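Local coordinates for protein agarase (Pseudoalteromonas fuliginea, PDB 6XJ9) that probably hydrolyses agarose, as a marine bacterial agarase of glycoside hydrolase family GH50, at residues G523-T535 with W567-K579. Residues are numbered along the deposited sequence; the frame is centred on the assembly and turned at random.
Sequences GIVINTLGRDAKT and WAEFDKGVTIDIK
The loops that follow helices 523-529 and 567-572 meet, and two reciprocal backbone hydrogen bonds tie each loop to the end region of the other helix. Val574 N donates to Leu529 O (3.0 Å, 168° at the hydrogen), and Ala533 N to Asp571 O (2.8 Å, 164°). Between these bonds the chains close to 4.2 Å from Gly530 CA to Gly573 CA; a CB on Gly573 would run into Gly530 O across the contact, and at this positive phi also into Lys572 O just before it. A water extends the link, donating to Ile526 O and Val574 O and accepting from Ile576 N. On the apolar side, Leu529 forks: CD1 meets Ile576 CG2 at 3.7 Å, and CD2 reaches Phe570 CZ obliquely. Ile576 holds CG1 between its backbone N and carbonyl carbon (chi1 59°), which lays CG1 across Ile526 CG2 at 3.9 Å. Asp532 OD1 accepts from Lys534 N at 3.1 Å from above the carboxylate plane, closing an Asx turn with Ala533 at its middle. Without the carboxylate, as with an alanine here, Lys534 N loses this acceptor, and the turn is likely to hold Ala533 N less firmly toward Asp571 O. Lys539 NZ of helix 537-550 hydrogen-bonds to Leu529 O, Arg531 O and Phe570 O, while Phe587 of helix 584-609 packs on Ile526 and Ile576, and strand 461-463 lies against Thr528 and Arg531.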
ATOM      1  N   GLY A 523      24.419  24.033  30.053  1.00 20.97           N
ATOM      2  CA  GLY A 523      25.541  24.629  29.340  1.00 21.59           C
ATOM      3  C   GLY A 523      25.498  26.158  29.293  1.00 22.57           C
ATOM      4  O   GLY A 523      26.514  26.816  29.510  1.00 23.49           O
ATOM      5  N   ILE A 524      24.314  26.717  29.006  1.00 22.99           N
ATOM      6  CA  ILE A 524      24.135  28.156  28.885  1.00 23.84           C
ATOM      7  C   ILE A 524      24.479  28.809  30.223  1.00 24.03           C
ATOM      8  O   ILE A 524      25.077  29.881  30.255  1.00 26.45           O
ATOM      9  CB  ILE A 524      22.695  28.495  28.458  1.00 24.77           C
ATOM     10  CG1 ILE A 524      22.359  27.993  27.050  1.00 25.24           C
ATOM     11  CG2 ILE A 524      22.424  29.995  28.610  1.00 26.81           C
ATOM     12  CD1 ILE A 524      23.066  28.754  25.947  1.00 29.48           C
ATOM     13  N   VAL A 525      24.056  28.162  31.312  1.00 23.11           N
ATOM     14  CA  VAL A 525      24.253  28.667  32.664  1.00 23.26           C
ATOM     15  C   VAL A 525      25.742  28.580  32.990  1.00 23.26           C
ATOM     16  O   VAL A 525      26.359  29.588  33.312  1.00 23.94           O
ATOM     17  CB  VAL A 525      23.402  27.887  33.683  1.00 21.93           C
ATOM     18  CG1 VAL A 525      23.851  28.134  35.118  1.00 22.43           C
ATOM     19  CG2 VAL A 525      21.914  28.195  33.536  1.00 22.12           C
ATOM     20  N   ILE A 526      26.306  27.370  32.868  1.00 24.44           N
ATOM     21  CA  ILE A 526      27.700  27.129  33.206  1.00 24.88           C
ATOM     22  C   ILE A 526      28.581  28.136  32.471  1.00 26.18           C
ATOM     23  O   ILE A 526      29.309  28.896  33.105  1.00 27.57           O
ATOM     24  CB  ILE A 526      28.090  25.662  32.936  1.00 25.36           C
ATOM     25  CG1 ILE A 526      27.367  24.721  33.905  1.00 24.37           C
ATOM     26  CG2 ILE A 526      29.603  25.482  33.007  1.00 25.80           C
ATOM     27  CD1 ILE A 526      27.176  23.321  33.385  1.00 24.76           C
ATOM     28  N   ASN A 527      28.481  28.164  31.139  1.00 25.46           N
ATOM     29  CA  ASN A 527      29.343  29.007  30.319  1.00 26.52           C
ATOM     30  C   ASN A 527      29.151  30.488  30.642  1.00 26.54           C
ATOM     31  O   ASN A 527      30.107  31.260  30.640  1.00 27.03           O
ATOM     32  CB  ASN A 527      29.096  28.781  28.825  1.00 27.07           C
ATOM     33  CG  ASN A 527      30.050  29.569  27.959  1.00 29.73           C
ATOM     34  OD1 ASN A 527      29.750  30.697  27.565  1.00 28.91           O
ATOM     35  ND2 ASN A 527      31.213  28.991  27.686  1.00 29.00           N
ATOM     36  N   THR A 528      27.903  30.907  30.877  1.00 24.17           N
ATOM     37  CA  THR A 528      27.634  32.314  31.114  1.00 23.74           C
ATOM     38  C   THR A 528      28.177  32.743  32.481  1.00 25.48           C
ATOM     39  O   THR A 528      28.658  33.866  32.618  1.00 26.00           O
ATOM     40  CB  THR A 528      26.147  32.635  30.906  1.00 22.73           C
ATOM     41  OG1 THR A 528      25.782  32.311  29.559  1.00 21.51           O
ATOM     42  CG2 THR A 528      25.817  34.085  31.171  1.00 22.96           C
ATOM     43  N   LEU A 529      28.093  31.858  33.488  1.00 25.74           N
ATOM     44  CA  LEU A 529      28.566  32.165  34.836  1.00 27.15           C
ATOM     45  C   LEU A 529      30.047  32.540  34.801  1.00 28.62           C
ATOM     46  O   LEU A 529      30.517  33.290  35.658  1.00 28.37           O
ATOM     47  CB  LEU A 529      28.350  30.955  35.753  1.00 25.95           C
ATOM     48  CG  LEU A 529      26.949  30.782  36.341  1.00 28.06           C
ATOM     49  CD1 LEU A 529      26.766  29.386  36.915  1.00 26.75           C
ATOM     50  CD2 LEU A 529      26.666  31.828  37.408  1.00 26.29           C
ATOM     51  N   GLY A 530      30.762  32.012  33.796  1.00 30.01           N
ATOM     52  CA  GLY A 530      32.206  32.157  33.681  1.00 31.63           C
ATOM     53  C   GLY A 530      32.612  33.486  33.050  1.00 33.33           C
ATOM     54  O   GLY A 530      33.806  33.760  32.897  1.00 33.53           O
ATOM     55  N   ARG A 531      31.607  34.305  32.705  1.00 32.33           N
ATOM     56  CA  ARG A 531      31.807  35.554  31.984  1.00 32.43           C
ATOM     57  C   ARG A 531      31.507  36.748  32.893  1.00 33.80           C
ATOM     58  O   ARG A 531      30.994  36.589  34.003  1.00 32.75           O
ATOM     59  CB  ARG A 531      30.996  35.555  30.680  1.00 30.24           C
ATOM     60  CG  ARG A 531      31.280  34.363  29.773  1.00 27.85           C
ATOM     61  CD  ARG A 531      30.347  34.219  28.586  1.00 27.74           C
ATOM     62  NE  ARG A 531      30.502  35.333  27.665  1.00 28.40           N
ATOM     63  CZ  ARG A 531      29.663  35.664  26.688  1.00 29.05           C
ATOM     64  NH1 ARG A 531      28.557  34.969  26.478  1.00 27.91           N
ATOM     65  NH2 ARG A 531      29.933  36.711  25.921  1.00 30.42           N
ATOM     66  N   ASP A 532      31.827  37.953  32.394  1.00 34.55           N
ATOM     67  CA  ASP A 532      31.795  39.166  33.196  1.00 34.02           C
ATOM     68  C   ASP A 532      30.424  39.832  33.103  1.00 34.07           C
ATOM     69  O   ASP A 532      29.936  40.121  32.012  1.00 32.98           O
ATOM     70  CB  ASP A 532      32.920  40.125  32.792  1.00 38.18           C
ATOM     71  CG  ASP A 532      33.109  41.322  33.718  1.00 41.25           C
ATOM     72  OD1 ASP A 532      32.355  41.447  34.704  1.00 38.80           O
ATOM     73  OD2 ASP A 532      34.014  42.134  33.435  1.00 48.59           O
ATOM     74  N   ALA A 533      29.849  40.129  34.274  1.00 32.81           N
ATOM     75  CA  ALA A 533      28.580  40.830  34.378  1.00 34.46           C
ATOM     76  C   ALA A 533      28.599  42.156  33.619  1.00 35.51           C
ATOM     77  O   ALA A 533      27.549  42.589  33.156  1.00 33.23           O
ATOM     78  CB  ALA A 533      28.213  41.032  35.830  1.00 33.32           C
ATOM     79  N   LYS A 534      29.782  42.778  33.487  1.00 37.72           N
ATOM     80  CA  LYS A 534      29.929  44.117  32.929  1.00 37.66           C
ATOM     81  C   LYS A 534      29.576  44.145  31.445  1.00 37.62           C
ATOM     82  O   LYS A 534      29.055  45.142  30.948  1.00 40.26           O
ATOM     83  CB  LYS A 534      31.359  44.640  33.116  1.00 40.87           C
ATOM     84  CG  LYS A 534      31.532  45.690  34.207  1.00 44.07           C
ATOM     85  CD  LYS A 534      32.983  46.004  34.529  1.00 47.60           C
ATOM     86  CE  LYS A 534      33.177  46.640  35.891  1.00 48.25           C
ATOM     87  NZ  LYS A 534      32.609  48.008  35.952  1.00 51.05           N
ATOM     88  N   THR A 535      29.875  43.058  30.730  1.00 36.57           N
ATOM     89  CA  THR A 535      29.697  43.061  29.286  1.00 35.23           C
ATOM     90  C   THR A 535      28.723  41.972  28.832  1.00 34.34           C
ATOM     91  O   THR A 535      28.497  41.838  27.635  1.00 35.30           O
ATOM     92  CB  THR A 535      31.042  42.948  28.555  1.00 36.06           C
ATOM     93  OG1 THR A 535      31.721  41.802  29.061  1.00 37.28           O
ATOM     94  CG2 THR A 535      31.908  44.182  28.703  1.00 39.06           C
ATOM     95  N   TRP A 567      31.633  39.088  45.837  1.00 50.24           N
ATOM     96  CA  TRP A 567      30.619  39.153  44.798  1.00 46.68           C
ATOM     97  C   TRP A 567      31.238  39.697  43.513  1.00 45.88           C
ATOM     98  O   TRP A 567      30.902  39.238  42.424  1.00 42.58           O
ATOM     99  CB  TRP A 567      29.398  39.957  45.259  1.00 44.10           C
ATOM    100  CG  TRP A 567      28.441  39.130  46.061  1.00 43.99           C
ATOM    101  CD1 TRP A 567      28.092  39.306  47.369  1.00 44.36           C
ATOM    102  CD2 TRP A 567      27.736  37.960  45.610  1.00 44.62           C
ATOM    103  NE1 TRP A 567      27.208  38.337  47.759  1.00 44.41           N
ATOM    104  CE2 TRP A 567      26.967  37.499  46.700  1.00 44.67           C
ATOM    105  CE3 TRP A 567      27.669  37.266  44.393  1.00 42.73           C
ATOM    106  CZ2 TRP A 567      26.153  36.369  46.609  1.00 45.59           C
ATOM    107  CZ3 TRP A 567      26.859  36.155  44.303  1.00 45.34           C
ATOM    108  CH2 TRP A 567      26.111  35.714  45.398  1.00 46.37           C
ATOM    109  N   ALA A 568      32.175  40.641  43.662  1.00 44.89           N
ATOM    110  CA  ALA A 568      32.919  41.184  42.538  1.00 43.23           C
ATOM    111  C   ALA A 568      33.649  40.075  41.784  1.00 43.93           C
ATOM    112  O   ALA A 568      33.778  40.152  40.562  1.00 47.78           O
ATOM    113  CB  ALA A 568      33.878  42.251  43.004  1.00 43.70           C
ATOM    114  N   GLU A 569      34.147  39.066  42.513  1.00 42.37           N
ATOM    115  CA  GLU A 569      34.759  37.907  41.879  1.00 40.71           C
ATOM    116  C   GLU A 569      33.682  37.155  41.096  1.00 40.50           C
ATOM    117  O   GLU A 569      33.874  36.842  39.923  1.00 39.47           O
ATOM    118  CB  GLU A 569      35.459  36.992  42.894  1.00 40.36           C
ATOM    119  CG  GLU A 569      36.421  35.996  42.251  1.00 40.92           C
ATOM    120  CD  GLU A 569      37.035  34.929  43.149  1.00 41.87           C
ATOM    121  OE1 GLU A 569      37.225  35.195  44.353  1.00 42.24           O
ATOM    122  OE2 GLU A 569      37.326  33.826  42.639  1.00 39.66           O
ATOM    123  N   PHE A 570      32.542  36.902  41.756  1.00 41.58           N
ATOM    124  CA  PHE A 570      31.451  36.139  41.172  1.00 38.88           C
ATOM    125  C   PHE A 570      31.013  36.791  39.863  1.00 41.45           C
ATOM    126  O   PHE A 570      30.882  36.118  38.839  1.00 41.10           O
ATOM    127  CB  PHE A 570      30.297  35.978  42.165  1.00 36.61           C
ATOM    128  CG  PHE A 570      29.126  35.200  41.620  1.00 34.85           C
ATOM    129  CD1 PHE A 570      28.965  33.856  41.921  1.00 33.39           C
ATOM    130  CD2 PHE A 570      28.200  35.806  40.779  1.00 33.69           C
ATOM    131  CE1 PHE A 570      27.896  33.137  41.402  1.00 34.91           C
ATOM    132  CE2 PHE A 570      27.129  35.088  40.264  1.00 33.33           C
ATOM    133  CZ  PHE A 570      26.982  33.753  40.574  1.00 32.98           C
ATOM    134  N   ASP A 571      30.830  38.115  39.923  1.00 43.20           N
ATOM    135  CA  ASP A 571      30.363  38.944  38.825  1.00 43.07           C
ATOM    136  C   ASP A 571      31.353  38.913  37.666  1.00 44.88           C
ATOM    137  O   ASP A 571      30.943  38.930  36.504  1.00 44.96           O
ATOM    138  CB  ASP A 571      30.115  40.376  39.305  1.00 43.67           C
ATOM    139  CG  ASP A 571      28.915  40.492  40.230  1.00 44.35           C
ATOM    140  OD1 ASP A 571      28.247  39.455  40.457  1.00 44.82           O
ATOM    141  OD2 ASP A 571      28.655  41.616  40.718  1.00 43.45           O
ATOM    142  N   LYS A 572      32.649  38.884  38.001  1.00 42.73           N
ATOM    143  CA  LYS A 572      33.719  38.912  37.013  1.00 42.14           C
ATOM    144  C   LYS A 572      33.733  37.604  36.220  1.00 38.56           C
ATOM    145  O   LYS A 572      33.974  37.610  35.014  1.00 35.06           O
ATOM    146  CB  LYS A 572      35.071  39.147  37.699  1.00 43.01           C
ATOM    147  CG  LYS A 572      36.247  39.442  36.775  1.00 45.47           C
ATOM    148  CD  LYS A 572      37.554  39.682  37.521  1.00 46.60           C
ATOM    149  CE  LYS A 572      38.749  39.840  36.599  1.00 50.00           C
ATOM    150  NZ  LYS A 572      40.035  39.853  37.343  1.00 50.63           N
ATOM    151  N   GLY A 573      33.488  36.486  36.914  1.00 37.21           N
ATOM    152  CA  GLY A 573      33.584  35.171  36.303  1.00 36.62           C
ATOM    153  C   GLY A 573      33.811  34.087  37.351  1.00 39.35           C
ATOM    154  O   GLY A 573      34.707  34.217  38.181  1.00 37.86           O
ATOM    155  N   VAL A 574      32.982  33.031  37.305  1.00 38.05           N
ATOM    156  CA  VAL A 574      33.127  31.862  38.164  1.00 38.87           C
ATOM    157  C   VAL A 574      33.317  30.642  37.276  1.00 36.72           C
ATOM    158  O   VAL A 574      32.590  30.476  36.300  1.00 37.39           O
ATOM    159  CB  VAL A 574      31.894  31.620  39.059  1.00 40.35           C
ATOM    160  CG1 VAL A 574      32.184  30.624  40.174  1.00 41.25           C
ATOM    161  CG2 VAL A 574      31.287  32.897  39.609  1.00 41.67           C
ATOM    162  N   THR A 575      34.262  29.776  37.653  1.00 35.57           N
ATOM    163  CA  THR A 575      34.309  28.435  37.094  1.00 35.06           C
ATOM    164  C   THR A 575      33.616  27.496  38.071  1.00 33.07           C
ATOM    165  O   THR A 575      34.171  27.220  39.129  1.00 32.19           O
ATOM    166  CB  THR A 575      35.755  27.971  36.860  1.00 34.51           C
ATOM    167  OG1 THR A 575      36.388  28.951  36.038  1.00 35.95           O
ATOM    168  CG2 THR A 575      35.832  26.609  36.205  1.00 31.72           C
ATOM    169  N   ILE A 576      32.414  27.015  37.714  1.00 31.60           N
ATOM    170  CA  ILE A 576      31.667  26.152  38.627  1.00 29.30           C
ATOM    171  C   ILE A 576      32.324  24.781  38.704  1.00 28.82           C
ATOM    172  O   ILE A 576      33.026  24.363  37.785  1.00 31.30           O
ATOM    173  CB  ILE A 576      30.161  26.045  38.286  1.00 27.97           C
ATOM    174  CG1 ILE A 576      29.911  25.491  36.880  1.00 28.43           C
ATOM    175  CG2 ILE A 576      29.452  27.372  38.508  1.00 27.77           C
ATOM    176  CD1 ILE A 576      29.857  23.983  36.805  1.00 27.39           C
ATOM    177  N   ASP A 577      32.069  24.093  39.823  1.00 30.26           N
ATOM    178  CA  ASP A 577      32.494  22.721  40.035  1.00 30.48           C
ATOM    179  C   ASP A 577      31.484  21.784  39.378  1.00 29.21           C
ATOM    180  O   ASP A 577      30.380  21.623  39.883  1.00 30.63           O
ATOM    181  CB  ASP A 577      32.643  22.432  41.534  1.00 30.10           C
ATOM    182  CG  ASP A 577      33.144  21.029  41.829  1.00 30.71           C
ATOM    183  OD1 ASP A 577      33.128  20.198  40.903  1.00 29.57           O
ATOM    184  OD2 ASP A 577      33.560  20.785  42.983  1.00 31.39           O
ATOM    185  N   ILE A 578      31.882  21.131  38.282  1.00 30.46           N
ATOM    186  CA  ILE A 578      30.952  20.351  37.474  1.00 32.97           C
ATOM    187  C   ILE A 578      30.379  19.168  38.258  1.00 32.86           C
ATOM    188  O   ILE A 578      29.344  18.626  37.877  1.00 31.11           O
ATOM    189  CB  ILE A 578      31.567  19.921  36.123  1.00 33.63           C
ATOM    190  CG1 ILE A 578      30.498  19.394  35.156  1.00 34.57           C
ATOM    191  CG2 ILE A 578      32.701  18.923  36.323  1.00 34.22           C
ATOM    192  CD1 ILE A 578      29.658  20.484  34.499  1.00 33.80           C
ATOM    193  N   LYS A 579      31.040  18.788  39.361  1.00 33.51           N
ATOM    194  CA  LYS A 579      30.657  17.597  40.106  1.00 32.14           C
ATOM    195  C   LYS A 579      29.696  17.957  41.237  1.00 31.71           C
ATOM    196  O   LYS A 579      29.035  17.084  41.797  1.00 31.17           O
ATOM    197  CB  LYS A 579      31.896  16.899  40.673  1.00 36.53           C
ATOM    198  CG  LYS A 579      32.906  16.418  39.637  1.00 38.47           C
ATOM    199  CD  LYS A 579      33.844  15.349  40.164  1.00 39.48           C
ATOM    200  CE  LYS A 579      34.542  14.592  39.052  1.00 39.63           C
ATOM    201  NZ  LYS A 579      33.652  13.601  38.404  1.00 40.33           N
TER
HETATM  202  O   HOH W   1      31.219  28.366  35.275  1.00 33.62           O